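Local coordinates for protein alkylpurine DNA glycosylase AlkC (Pseudomonas fluorescens, PDB 5VHV) that removes alkylated purine bases from damaged DNA as a glycosylase that works without flipping the nucleotide out of the helix, at residues I120-L125 with W160-A165; S154-P159 with N198-D203. All coordinates share one frame; numbering follows the deposited sequence.

Interaction 1: residues I120-L125 with W160-A165. With 9B4 ((2R,5R,13R,16R)-9-(hydroxymethyl)-9-{[(2R)-2-hydroxypropoxy]methyl}-5,13-dimethyl-4,7,11,14-tetraoxaheptadecane-2,16-diol), chain L; nucleotides of chain D.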
# COMPACT_ATOMS: atom_id res chain seq x y z
N ILE A 120 -4.21 -1.26 15.72
CA ILE A 120 -4.63 0.08 16.12
C ILE A 120 -5.97 0.43 15.51
O ILE A 120 -6.73 1.24 16.08
CB ILE A 120 -3.55 1.11 15.76
CG1 ILE A 120 -3.82 2.46 16.44
CG2 ILE A 120 -3.45 1.32 14.24
CD1 ILE A 120 -3.63 2.44 17.95
N ARG A 121 -6.33 -0.20 14.38
CA ARG A 121 -7.58 0.14 13.71
C ARG A 121 -8.80 -0.34 14.50
O ARG A 121 -9.86 0.29 14.41
CB ARG A 121 -7.57 -0.44 12.29
CG ARG A 121 -6.47 0.23 11.45
CD ARG A 121 -6.31 -0.41 10.07
NE ARG A 121 -7.29 -0.04 9.05
CZ ARG A 121 -7.26 1.11 8.37
NH1 ARG A 121 -6.34 2.03 8.67
NH2 ARG A 121 -8.12 1.34 7.37
N HIS A 122 -8.67 -1.40 15.30
CA HIS A 122 -9.78 -1.79 16.17
C HIS A 122 -10.04 -0.71 17.21
O HIS A 122 -11.20 -0.45 17.56
CB HIS A 122 -9.49 -3.13 16.84
CG HIS A 122 -9.38 -4.26 15.87
ND1 HIS A 122 -10.49 -4.88 15.33
CD2 HIS A 122 -8.31 -4.82 15.27
CE1 HIS A 122 -10.10 -5.80 14.47
NE2 HIS A 122 -8.77 -5.79 14.41
N PHE A 123 -8.97 -0.07 17.70
CA PHE A 123 -9.14 1.01 18.67
C PHE A 123 -9.67 2.26 17.98
O PHE A 123 -10.52 2.96 18.54
CB PHE A 123 -7.82 1.29 19.38
CG PHE A 123 -7.39 0.20 20.35
CD1 PHE A 123 -7.80 0.21 21.68
CD2 PHE A 123 -6.56 -0.81 19.92
CE1 PHE A 123 -7.38 -0.78 22.57
CE2 PHE A 123 -6.13 -1.82 20.80
CZ PHE A 123 -6.56 -1.80 22.12
N LEU A 124 -9.21 2.56 16.76
CA LEU A 124 -9.77 3.70 16.04
C LEU A 124 -11.24 3.51 15.75
O LEU A 124 -12.00 4.48 15.69
CB LEU A 124 -8.98 3.95 14.75
CG LEU A 124 -7.59 4.58 14.95
CD1 LEU A 124 -6.77 4.42 13.70
CD2 LEU A 124 -7.67 6.06 15.33
N LEU A 125 -11.68 2.25 15.59
CA LEU A 125 -13.08 1.99 15.28
C LEU A 125 -13.96 2.18 16.51
O LEU A 125 -15.02 2.82 16.45
CB LEU A 125 -13.24 0.57 14.73
CG LEU A 125 -14.66 0.20 14.28
CD1 LEU A 125 -15.13 1.08 13.12
CD2 LEU A 125 -14.69 -1.29 13.92
N TRP A 160 -5.65 -5.16 3.70
CA TRP A 160 -5.80 -6.25 4.67
C TRP A 160 -6.49 -5.81 5.96
O TRP A 160 -6.47 -6.55 6.95
CB TRP A 160 -4.47 -6.92 5.00
CG TRP A 160 -3.85 -7.69 3.88
CD1 TRP A 160 -4.11 -7.56 2.54
CD2 TRP A 160 -2.86 -8.73 4.00
NE1 TRP A 160 -3.32 -8.44 1.82
CE2 TRP A 160 -2.56 -9.17 2.69
CE3 TRP A 160 -2.20 -9.31 5.09
CZ2 TRP A 160 -1.63 -10.17 2.45
CZ3 TRP A 160 -1.27 -10.31 4.84
CH2 TRP A 160 -0.99 -10.73 3.53
N SER A 161 -7.11 -4.63 5.97
CA SER A 161 -7.95 -4.20 7.09
C SER A 161 -9.21 -3.55 6.55
O SER A 161 -9.29 -3.20 5.37
CB SER A 161 -7.22 -3.23 8.02
OG SER A 161 -8.04 -2.83 9.12
N PHE A 162 -10.22 -3.46 7.41
CA PHE A 162 -11.40 -2.69 7.08
C PHE A 162 -11.04 -1.23 6.85
O PHE A 162 -10.09 -0.69 7.44
CB PHE A 162 -12.47 -2.81 8.19
CG PHE A 162 -11.91 -2.64 9.59
CD1 PHE A 162 -11.84 -1.40 10.18
CD2 PHE A 162 -11.47 -3.74 10.31
CE1 PHE A 162 -11.31 -1.26 11.47
CE2 PHE A 162 -10.94 -3.60 11.58
CZ PHE A 162 -10.87 -2.38 12.15
N ARG A 163 -11.79 -0.59 5.97
CA ARG A 163 -11.67 0.84 5.77
C ARG A 163 -12.13 1.56 7.04
O ARG A 163 -13.00 1.06 7.76
CB ARG A 163 -12.50 1.28 4.57
CG ARG A 163 -11.98 0.74 3.25
CD ARG A 163 -12.69 1.32 2.04
NE ARG A 163 -12.27 0.63 0.82
CZ ARG A 163 -12.84 0.79 -0.38
NH1 ARG A 163 -13.87 1.63 -0.54
NH2 ARG A 163 -12.39 0.09 -1.41
N LEU A 164 -11.52 2.70 7.32
CA LEU A 164 -11.94 3.54 8.45
C LEU A 164 -12.90 4.59 7.90
O LEU A 164 -12.48 5.61 7.35
CB LEU A 164 -10.74 4.17 9.16
CG LEU A 164 -9.88 3.23 10.01
CD1 LEU A 164 -8.64 3.96 10.53
CD2 LEU A 164 -10.69 2.66 11.17
N ALA A 165 -14.20 4.31 8.01
CA ALA A 165 -15.21 5.18 7.40
C ALA A 165 -15.15 6.59 7.96
O ALA A 165 -15.38 7.56 7.23
CB ALA A 165 -16.61 4.60 7.60
C01 9B4 L . -0.19 -10.53 -1.75
C02 9B4 L . 0.74 -9.54 -1.06
C03 9B4 L . 1.55 -10.28 -0.01
C05 9B4 L . 3.02 -10.06 1.75
C06 9B4 L . 4.32 -9.38 2.18
C07 9B4 L . 4.08 -7.91 2.48
C09 9B4 L . 2.87 -6.42 3.81
C10 9B4 L . 2.60 -6.20 5.30
C12 9B4 L . 3.57 -6.48 7.45
C13 9B4 L . 4.93 -6.49 8.17
C15 9B4 L . 4.75 -6.92 9.62
C16 9B4 L . 1.42 -7.09 5.68
C17 9B4 L . 5.39 -9.44 1.07
C23 9B4 L . 4.73 -10.11 3.46
C25 9B4 L . 6.79 -11.05 3.86
C26 9B4 L . 7.97 -10.99 4.82
C27 9B4 L . 7.97 -9.72 5.67
C34 9B4 L . 0.15 -7.24 -0.96
C35 9B4 L . 0.39 -6.23 0.15
C37 9B4 L . 0.04 -4.85 -0.40
O04 9B4 L . 2.41 -9.40 0.68
O08 9B4 L . 3.20 -7.76 3.55
O11 9B4 L . 3.73 -6.53 6.06
O14 9B4 L . 5.79 -7.40 7.54
O18 9B4 L . 5.59 -10.73 0.55
O24 9B4 L . 6.04 -9.85 3.85
O28 9B4 L . 7.84 -12.12 5.64
O33 9B4 L . 0.04 -8.53 -0.42
O36 9B4 L . -0.42 -6.56 1.25
P DA D 10 -13.99 -3.40 3.98
OP1 DA D 10 -14.00 -2.06 4.61
OP2 DA D 10 -14.77 -4.47 4.66
O5' DA D 10 -14.57 -3.21 2.52
C5' DA D 10 -14.05 -2.19 1.74
C4' DA D 10 -14.58 -2.30 0.34
O4' DA D 10 -14.03 -3.48 -0.28
C3' DA D 10 -16.10 -2.43 0.26
O3' DA D 10 -16.61 -1.31 -0.38
C2' DA D 10 -16.32 -3.72 -0.54
C1' DA D 10 -14.98 -3.93 -1.22
N9 DA D 10 -14.68 -5.31 -1.57
C8 DA D 10 -14.71 -6.41 -0.76
N7 DA D 10 -14.38 -7.52 -1.36
C5 DA D 10 -14.10 -7.12 -2.66
C6 DA D 10 -13.69 -7.84 -3.80
N6 DA D 10 -13.51 -9.16 -3.81
N1 DA D 10 -13.51 -7.13 -4.95
C2 DA D 10 -13.72 -5.81 -4.93
N3 DA D 10 -14.10 -5.03 -3.92
C4 DA D 10 -14.27 -5.76 -2.80
P DT D 7 -1.34 -17.15 0.31
OP1 DT D 7 -0.97 -17.81 1.57
OP2 DT D 7 -2.14 -17.94 -0.68
O5' DT D 7 -2.08 -15.79 0.50
C5' DT D 7 -1.61 -14.90 1.47
C4' DT D 7 -2.53 -13.71 1.58
O4' DT D 7 -2.48 -12.94 0.36
C3' DT D 7 -4.01 -14.04 1.82
O3' DT D 7 -4.35 -13.67 3.16
C2' DT D 7 -4.76 -13.21 0.73
C1' DT D 7 -3.69 -12.25 0.22
N1 DT D 7 -3.82 -11.86 -1.18
C2 DT D 7 -3.87 -10.52 -1.51
O2 DT D 7 -3.83 -9.61 -0.68
N3 DT D 7 -3.93 -10.26 -2.85
C4 DT D 7 -3.98 -11.18 -3.87
O4 DT D 7 -4.07 -10.85 -5.05
C5 DT D 7 -3.92 -12.57 -3.46
C7 DT D 7 -3.96 -13.66 -4.49
C6 DT D 7 -3.84 -12.84 -2.15

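Interaction 2: residues S154-P159 with N198-D203. With nucleotides of chain C.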
# COMPACT_ATOMS: atom_id res chain seq x y z
N SER A 154 -3.72 4.89 10.51
CA SER A 154 -4.87 5.76 10.36
C SER A 154 -5.34 5.87 8.92
O SER A 154 -6.25 6.64 8.63
CB SER A 154 -4.53 7.15 10.93
OG SER A 154 -3.48 7.79 10.21
N ARG A 155 -4.72 5.12 8.01
CA ARG A 155 -5.06 5.22 6.59
C ARG A 155 -6.55 4.96 6.36
O ARG A 155 -7.12 4.03 6.95
CB ARG A 155 -4.28 4.20 5.78
CG ARG A 155 -2.89 4.65 5.42
CD ARG A 155 -2.15 3.55 4.67
NE ARG A 155 -2.76 3.26 3.38
CZ ARG A 155 -2.20 2.51 2.43
NH1 ARG A 155 -1.03 1.93 2.64
NH2 ARG A 155 -2.82 2.36 1.26
N PRO A 156 -7.19 5.70 5.46
CA PRO A 156 -8.57 5.35 5.11
C PRO A 156 -8.71 3.92 4.60
O PRO A 156 -9.67 3.22 4.97
CB PRO A 156 -8.92 6.37 4.01
CG PRO A 156 -7.95 7.47 4.14
CD PRO A 156 -6.72 6.93 4.78
N ARG A 157 -7.80 3.49 3.73
CA ARG A 157 -7.94 2.25 2.96
C ARG A 157 -6.68 1.39 3.05
O ARG A 157 -6.05 1.05 2.05
CB ARG A 157 -8.22 2.56 1.50
CG ARG A 157 -9.54 3.27 1.30
CD ARG A 157 -9.68 3.59 -0.16
NE ARG A 157 -10.89 4.33 -0.46
CZ ARG A 157 -11.61 4.16 -1.55
NH1 ARG A 157 -11.26 3.26 -2.45
NH2 ARG A 157 -12.69 4.88 -1.75
N LEU A 158 -6.34 1.01 4.27
CA LEU A 158 -5.18 0.13 4.47
C LEU A 158 -5.45 -1.26 3.89
O LEU A 158 -6.46 -1.88 4.24
CB LEU A 158 -4.88 0.02 5.96
CG LEU A 158 -3.64 -0.83 6.29
CD1 LEU A 158 -2.34 -0.12 5.89
CD2 LEU A 158 -3.60 -1.17 7.77
N PRO A 159 -4.57 -1.81 3.06
CA PRO A 159 -4.77 -3.19 2.61
C PRO A 159 -4.78 -4.16 3.79
O PRO A 159 -4.05 -3.99 4.77
CB PRO A 159 -3.59 -3.44 1.67
CG PRO A 159 -3.32 -2.07 1.09
CD PRO A 159 -3.46 -1.17 2.32
N ASN A 198 -2.58 9.18 -1.08
CA ASN A 198 -3.17 8.53 -2.25
C ASN A 198 -4.53 7.91 -1.90
O ASN A 198 -5.49 8.04 -2.67
CB ASN A 198 -2.19 7.49 -2.81
CG ASN A 198 -2.72 6.79 -4.03
OD1 ASN A 198 -3.05 7.43 -5.04
ND2 ASN A 198 -2.78 5.48 -3.97
N ASP A 199 -4.65 7.25 -0.75
CA ASP A 199 -5.97 6.79 -0.29
C ASP A 199 -6.99 7.93 -0.31
O ASP A 199 -8.14 7.74 -0.73
CB ASP A 199 -5.92 6.26 1.16
CG ASP A 199 -5.23 4.91 1.32
OD1 ASP A 199 -4.76 4.26 0.37
OD2 ASP A 199 -5.20 4.50 2.50
N ILE A 200 -6.62 9.09 0.22
CA ILE A 200 -7.57 10.20 0.30
C ILE A 200 -7.99 10.63 -1.08
O ILE A 200 -9.15 11.03 -1.29
CB ILE A 200 -6.96 11.39 1.08
CG1 ILE A 200 -6.60 10.95 2.51
CG2 ILE A 200 -7.93 12.57 1.12
CD1 ILE A 200 -5.85 12.02 3.28
N THR A 201 -7.09 10.54 -2.07
CA THR A 201 -7.46 11.01 -3.39
C THR A 201 -8.59 10.19 -3.98
O THR A 201 -9.23 10.66 -4.93
CB THR A 201 -6.28 11.03 -4.40
OG1 THR A 201 -5.85 9.71 -4.74
CG2 THR A 201 -5.11 11.87 -3.91
N LYS A 202 -8.84 8.98 -3.46
CA LYS A 202 -9.93 8.17 -3.99
C LYS A 202 -11.29 8.77 -3.65
O LYS A 202 -12.27 8.52 -4.36
CB LYS A 202 -9.86 6.73 -3.46
CG LYS A 202 -8.49 6.03 -3.70
CD LYS A 202 -7.92 6.28 -5.09
CE LYS A 202 -6.56 5.56 -5.26
NZ LYS A 202 -6.72 4.09 -5.06
N ASP A 203 -11.37 9.54 -2.57
CA ASP A 203 -12.64 10.11 -2.11
C ASP A 203 -12.64 11.63 -2.05
O ASP A 203 -13.72 12.22 -2.14
CB ASP A 203 -13.00 9.57 -0.73
CG ASP A 203 -13.37 8.11 -0.77
OD1 ASP A 203 -14.35 7.80 -1.46
OD2 ASP A 203 -12.66 7.30 -0.18
P DA C 6 -3.93 1.86 -5.74
OP1 DA C 6 -4.12 3.20 -5.10
OP2 DA C 6 -3.18 1.71 -7.00
O5' DA C 6 -3.28 0.81 -4.74
C5' DA C 6 -3.61 0.85 -3.35
C4' DA C 6 -3.02 -0.35 -2.65
O4' DA C 6 -3.62 -1.56 -3.19
C3' DA C 6 -1.50 -0.52 -2.84
O3' DA C 6 -0.82 -0.48 -1.59
C2' DA C 6 -1.34 -1.87 -3.49
C1' DA C 6 -2.64 -2.56 -3.13
N9 DA C 6 -2.96 -3.67 -4.01
C8 DA C 6 -2.94 -3.68 -5.38
N7 DA C 6 -3.21 -4.85 -5.90
C5 DA C 6 -3.38 -5.66 -4.79
C6 DA C 6 -3.67 -7.03 -4.66
N6 DA C 6 -3.85 -7.86 -5.70
N1 DA C 6 -3.80 -7.52 -3.40
C2 DA C 6 -3.62 -6.69 -2.36
N3 DA C 6 -3.33 -5.39 -2.37
C4 DA C 6 -3.23 -4.94 -3.63
O HOH W 1 -5.64 1.08 -0.60

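Interaction 1: residues I120-L125 with W160-A165
R121 meets F162 twice, once by its polar end and once by its CB, and a torsion sets each meeting. The R121 chain bends at chi3 (79°), which turns NE toward the loop, and the guanidinium grips one oxygen side-on, with F162 O lying in its plane, 2.8 Å from R121 NH2 and 3.3 Å from R121 NE. F162 holds CG between its backbone N and carbonyl carbon (chi1 46°), and its ring brings CZ to 3.8 Å from R121 CB and turns its CE2 edge to the face of H122 in a T-shaped pair, planes 71° apart. A weak bond of 2.9 Å links R121 NE to S161 OG, and R121 NH1 donates to R155 O and G153 O, so that bonds on several sides fix the rotation of the group. L164 covers one guanidinium face, its CD1 3.5 Å from R121 NH1. The same peptide unit whose oxygen R121 holds offers R163 N to OP1 of DA10 of chain D at 3.0 Å, an arrangement in which a second-shell arginine probably helps position a backbone donor for DNA. W160 NE1 hydrogen-bonds O2 of DT7 of chain D, 2.8 Å away. L124 CD1 meets L164 CD1 at 3.7 Å. Helix 119-126 thus carries the loop on one flank and packs I120 and F123 on helix 100-110, and I120 and L124 on helix 128-138, while L164 occupies the N-cap position of helix 165-169.

Interaction 2: residues S154-P159 with N198-D203
R155 and D199 cross at about a right angle where the loop meets the end of helix 187-201, one of the helices of the HEAT-like repeat fold expected of this family. Their guanidinium and carboxylate planes stand 43° apart, yet the arginine grips side-on: R155 NE reaches D199 OD2 at 2.9 Å, and R155 NH2 reaches D199 OD1, also at 2.9 Å, on its syn side. D199 OD2 takes a second bond from R157 N at 3.0 Å, and the two donors approach from opposite faces of the carboxylate plane. R155 is further held by a salt bridge from NH1 to E152, and R155 NH2 bonds a modified base of the bound DNA. An alanine in place of D199 would probably deprive R157 N of its acceptor and leave the R155 guanidinium less firmly oriented toward that base. P156 lies against D199 CB. R157, extended from CG to NE, crosses K202 obliquely, with K202 CB 3.6 Å from its guanidinium plane, over the centre, and R157 NH2 forms a salt bridge to D203 OD2, with the planes 51° apart. K202 turns its own end away to the DNA backbone: its NZ lies 2.7 Å from OP1 of DA6 of chain C, an oxygen that N198 ND2 also binds.

Interactions 1 and 2, with centres about 12 Å apart, share a single loop between helices 144-152 and 165-169, its earlier half held by 198-203 and its later half by 120-125. R121 NH1 also reaches across to R155 O of the earlier half at 2.7 Å, while L164 N and P156 O, 3.0 Å apart, join the halves directly. In interaction 1, R163 and W160 meet DA10 and DT7 of chain D; in interaction 2, N198 and K202 meet DA6 of chain C. At the turn between the halves, W160 lines the pocket of the bound polyether 9B4, and the R155 side chain stays about 8 Å from 9B4 itself. A loop anchored on two helices thus brings several DNA-contacting groups together.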